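Side-chain contact in lysosome-associated membrane glycoprotein 2 (Mus musculus, PDB 5GV3), which helps lysosomes form, supports autophagy and keeps the lysosomal lumen acidic by directly inhibiting the proton channel TMEM175: residues Y26-T29 with N30-K34. Sequence-based numbering, arbitrary orientation.
Sequences YETT and NQTNK. With NAG (2-acetamido-2-deoxy-beta-D-glucopyranose), chain P.
The side chains of Thr28 and Thr32 cross at about a right angle, and Thr28 OG1 donates to Thr32 OG1 over 2.5 Å. Thr32 OG1 donates to Thr29 O at 2.8 Å, tying the turn to the strand leaving it. Threonine's branched CB favours extended backbone, and each OG1 lies between its backbone N and carbonyl carbon (chi1 48° in Thr28, 61° in Thr32), which brings the hydroxyls together on one face. The backbones pair as a beta hairpin where strand 11-28 ends and strand 32-39 begins, in the first lumenal domain; Thr29, Asn30 and Gln31 form the loop, the last two with positive phi, which asparagine tolerates better than most residues. Tyr26 and Lys34 form a hydrogen-bonded pair, with Lys34 N 2.8 Å from Tyr26 O. On the threonine face Lys34's long aliphatic chain follows the flat Tyr26 ring, its CB over the ring face in a CH-pi contact, 4.1 Å from the centroid, while Thr28 CG2 packs against that CB. Tyr26 OH is hydrogen-bonded to Pro99 O. The other face carries sugar: Asn33 supplies the amide nitrogen that N-glycosylation requires, ND2 covalently joined to NAG C1 (1.4 Å), and extended Glu27 runs beside the pyranose.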
ATOM      1  N   TYR A  26      19.490  -4.320  -0.922  1.00 49.08           N
ATOM      2  CA  TYR A  26      20.236  -3.609   0.110  1.00 46.06           C
ATOM      3  C   TYR A  26      21.712  -3.996   0.089  1.00 48.75           C
ATOM      4  O   TYR A  26      22.072  -5.075  -0.379  1.00 51.89           O
ATOM      5  CB  TYR A  26      19.630  -3.878   1.484  1.00 42.93           C
ATOM      6  CG  TYR A  26      19.631  -5.331   1.898  1.00 53.38           C
ATOM      7  CD1 TYR A  26      18.650  -6.204   1.444  1.00 46.76           C
ATOM      8  CD2 TYR A  26      20.583  -5.819   2.779  1.00 42.53           C
ATOM      9  CE1 TYR A  26      18.641  -7.534   1.827  1.00 48.96           C
ATOM     10  CE2 TYR A  26      20.575  -7.145   3.175  1.00 49.68           C
ATOM     11  CZ  TYR A  26      19.603  -7.997   2.695  1.00 48.77           C
ATOM     12  OH  TYR A  26      19.596  -9.319   3.087  1.00 60.82           O
ATOM     13  N   GLU A  27      22.563  -3.123   0.619  1.00 48.85           N
ATOM     14  CA  GLU A  27      23.996  -3.381   0.605  1.00 41.90           C
ATOM     15  C   GLU A  27      24.395  -4.393   1.673  1.00 48.15           C
ATOM     16  O   GLU A  27      23.958  -4.326   2.824  1.00 51.60           O
ATOM     17  CB  GLU A  27      24.791  -2.081   0.808  1.00 45.56           C
ATOM     18  CG  GLU A  27      26.303  -2.293   0.814  1.00 50.84           C
ATOM     19  CD  GLU A  27      27.096  -1.009   0.998  1.00 59.67           C
ATOM     20  OE1 GLU A  27      26.482   0.069   1.124  1.00 55.53           O
ATOM     21  OE2 GLU A  27      28.343  -1.085   1.001  1.00 66.29           O
ATOM     22  N   THR A  28      25.194  -5.360   1.243  1.00 40.36           N
ATOM     23  CA  THR A  28      25.743  -6.418   2.088  1.00 54.85           C
ATOM     24  C   THR A  28      27.278  -6.331   2.163  1.00 61.19           C
ATOM     25  O   THR A  28      27.890  -5.517   1.470  1.00 56.29           O
ATOM     26  CB  THR A  28      25.285  -7.794   1.600  1.00 49.81           C
ATOM     27  OG1 THR A  28      25.475  -7.878   0.182  1.00 58.99           O
ATOM     28  CG2 THR A  28      23.803  -7.955   1.867  1.00 56.33           C
ATOM     29  N   THR A  29      27.886  -7.152   3.018  1.00 60.83           N
ATOM     30  CA  THR A  29      29.321  -7.067   3.319  1.00 59.60           C
ATOM     31  C   THR A  29      30.279  -7.320   2.136  1.00 68.56           C
ATOM     32  O   THR A  29      29.942  -8.016   1.171  1.00 53.68           O
ATOM     33  CB  THR A  29      29.700  -8.050   4.444  1.00 66.11           C
ATOM     34  OG1 THR A  29      31.045  -7.798   4.870  1.00 82.03           O
ATOM     35  CG2 THR A  29      29.566  -9.494   3.972  1.00 59.12           C
ATOM     36  N   ASN A  30      31.482  -6.752   2.245  1.00 61.90           N
ATOM     37  CA  ASN A  30      32.499  -6.778   1.187  1.00 56.49           C
ATOM     38  C   ASN A  30      32.017  -6.216  -0.139  1.00 49.17           C
ATOM     39  O   ASN A  30      32.311  -6.782  -1.202  1.00 48.46           O
ATOM     40  CB  ASN A  30      33.019  -8.205   0.959  1.00 72.97           C
ATOM     41  CG  ASN A  30      34.017  -8.648   2.017  1.00 84.47           C
ATOM     42  OD1 ASN A  30      34.689  -7.824   2.643  1.00 83.71           O
ATOM     43  ND2 ASN A  30      34.117  -9.960   2.221  1.00 84.91           N
ATOM     44  N   GLN A  31      31.320  -5.084  -0.077  1.00 46.24           N
ATOM     45  CA  GLN A  31      30.977  -4.327  -1.277  1.00 58.37           C
ATOM     46  C   GLN A  31      29.991  -5.125  -2.155  1.00 56.03           C
ATOM     47  O   GLN A  31      30.152  -5.199  -3.372  1.00 54.59           O
ATOM     48  CB  GLN A  31      32.235  -3.932  -2.065  1.00 58.74           C
ATOM     49  CG  GLN A  31      32.003  -2.883  -3.153  1.00 72.66           C
ATOM     50  CD  GLN A  31      33.043  -2.921  -4.256  1.00 97.41           C
ATOM     51  OE1 GLN A  31      34.203  -3.264  -4.024  1.00 85.29           O
ATOM     52  NE2 GLN A  31      32.627  -2.570  -5.469  1.00 92.09           N
ATOM     53  N   THR A  32      29.009  -5.776  -1.533  1.00 52.49           N
ATOM     54  CA  THR A  32      28.031  -6.548  -2.310  1.00 50.67           C
ATOM     55  C   THR A  32      26.599  -6.083  -2.027  1.00 53.74           C
ATOM     56  O   THR A  32      26.362  -5.269  -1.137  1.00 58.82           O
ATOM     57  CB  THR A  32      28.116  -8.061  -2.004  1.00 49.68           C
ATOM     58  OG1 THR A  32      27.840  -8.296  -0.614  1.00 44.17           O
ATOM     59  CG2 THR A  32      29.489  -8.620  -2.361  1.00 56.81           C
ATOM     60  N   ASN A  33      25.650  -6.603  -2.803  1.00 45.06           N
ATOM     61  CA  ASN A  33      24.229  -6.299  -2.637  1.00 47.83           C
ATOM     62  C   ASN A  33      23.405  -7.563  -2.493  1.00 55.39           C
ATOM     63  O   ASN A  33      23.764  -8.598  -3.054  1.00 40.45           O
ATOM     64  CB  ASN A  33      23.689  -5.495  -3.818  1.00 51.43           C
ATOM     65  CG  ASN A  33      24.556  -4.309  -4.162  1.00 59.63           C
ATOM     66  OD1 ASN A  33      25.387  -4.377  -5.063  1.00 56.27           O
ATOM     67  ND2 ASN A  33      24.371  -3.218  -3.444  1.00 51.44           N
ATOM     68  N   LYS A  34      22.328  -7.499  -1.721  1.00 44.26           N
ATOM     69  CA  LYS A  34      21.369  -8.603  -1.705  1.00 51.98           C
ATOM     70  C   LYS A  34      19.973  -8.125  -2.087  1.00 54.14           C
ATOM     71  O   LYS A  34      19.526  -7.068  -1.635  1.00 42.36           O
ATOM     72  CB  LYS A  34      21.310  -9.286  -0.341  1.00 46.54           C
ATOM     73  CG  LYS A  34      20.412 -10.512  -0.383  1.00 65.77           C
ATOM     74  CD  LYS A  34      20.592 -11.445   0.790  1.00 58.25           C
ATOM     75  CE  LYS A  34      19.870 -12.759   0.507  1.00 66.99           C
ATOM     76  NZ  LYS A  34      19.752 -13.607   1.715  1.00 80.28           N
TER
HETATM   77  C1  NAG P 214      25.128  -2.016  -3.659  1.00 59.69           C
HETATM   78  C2  NAG P 214      24.342  -0.865  -3.033  1.00 53.74           C
HETATM   79  C3  NAG P 214      25.146   0.435  -3.092  1.00 48.12           C
HETATM   80  C4  NAG P 214      26.537   0.244  -2.509  1.00 58.22           C
HETATM   81  C5  NAG P 214      27.228  -0.912  -3.218  1.00 63.85           C
HETATM   82  C6  NAG P 214      28.604  -1.212  -2.668  1.00 49.43           C
HETATM   83  C7  NAG P 214      21.918  -1.217  -3.238  1.00 43.77           C
HETATM   84  C8  NAG P 214      20.695  -0.917  -4.047  1.00 48.79           C
HETATM   85  N2  NAG P 214      23.061  -0.691  -3.694  1.00 54.58           N
HETATM   86  O3  NAG P 214      24.450   1.432  -2.355  1.00 59.53           O
HETATM   87  O4  NAG P 214      27.300   1.432  -2.687  1.00 69.59           O
HETATM   88  O5  NAG P 214      26.443  -2.103  -3.055  1.00 52.94           O
HETATM   89  O6  NAG P 214      28.997  -2.531  -3.014  1.00 66.99           O
HETATM   90  O7  NAG P 214      21.875  -1.904  -2.224  1.00 47.39           O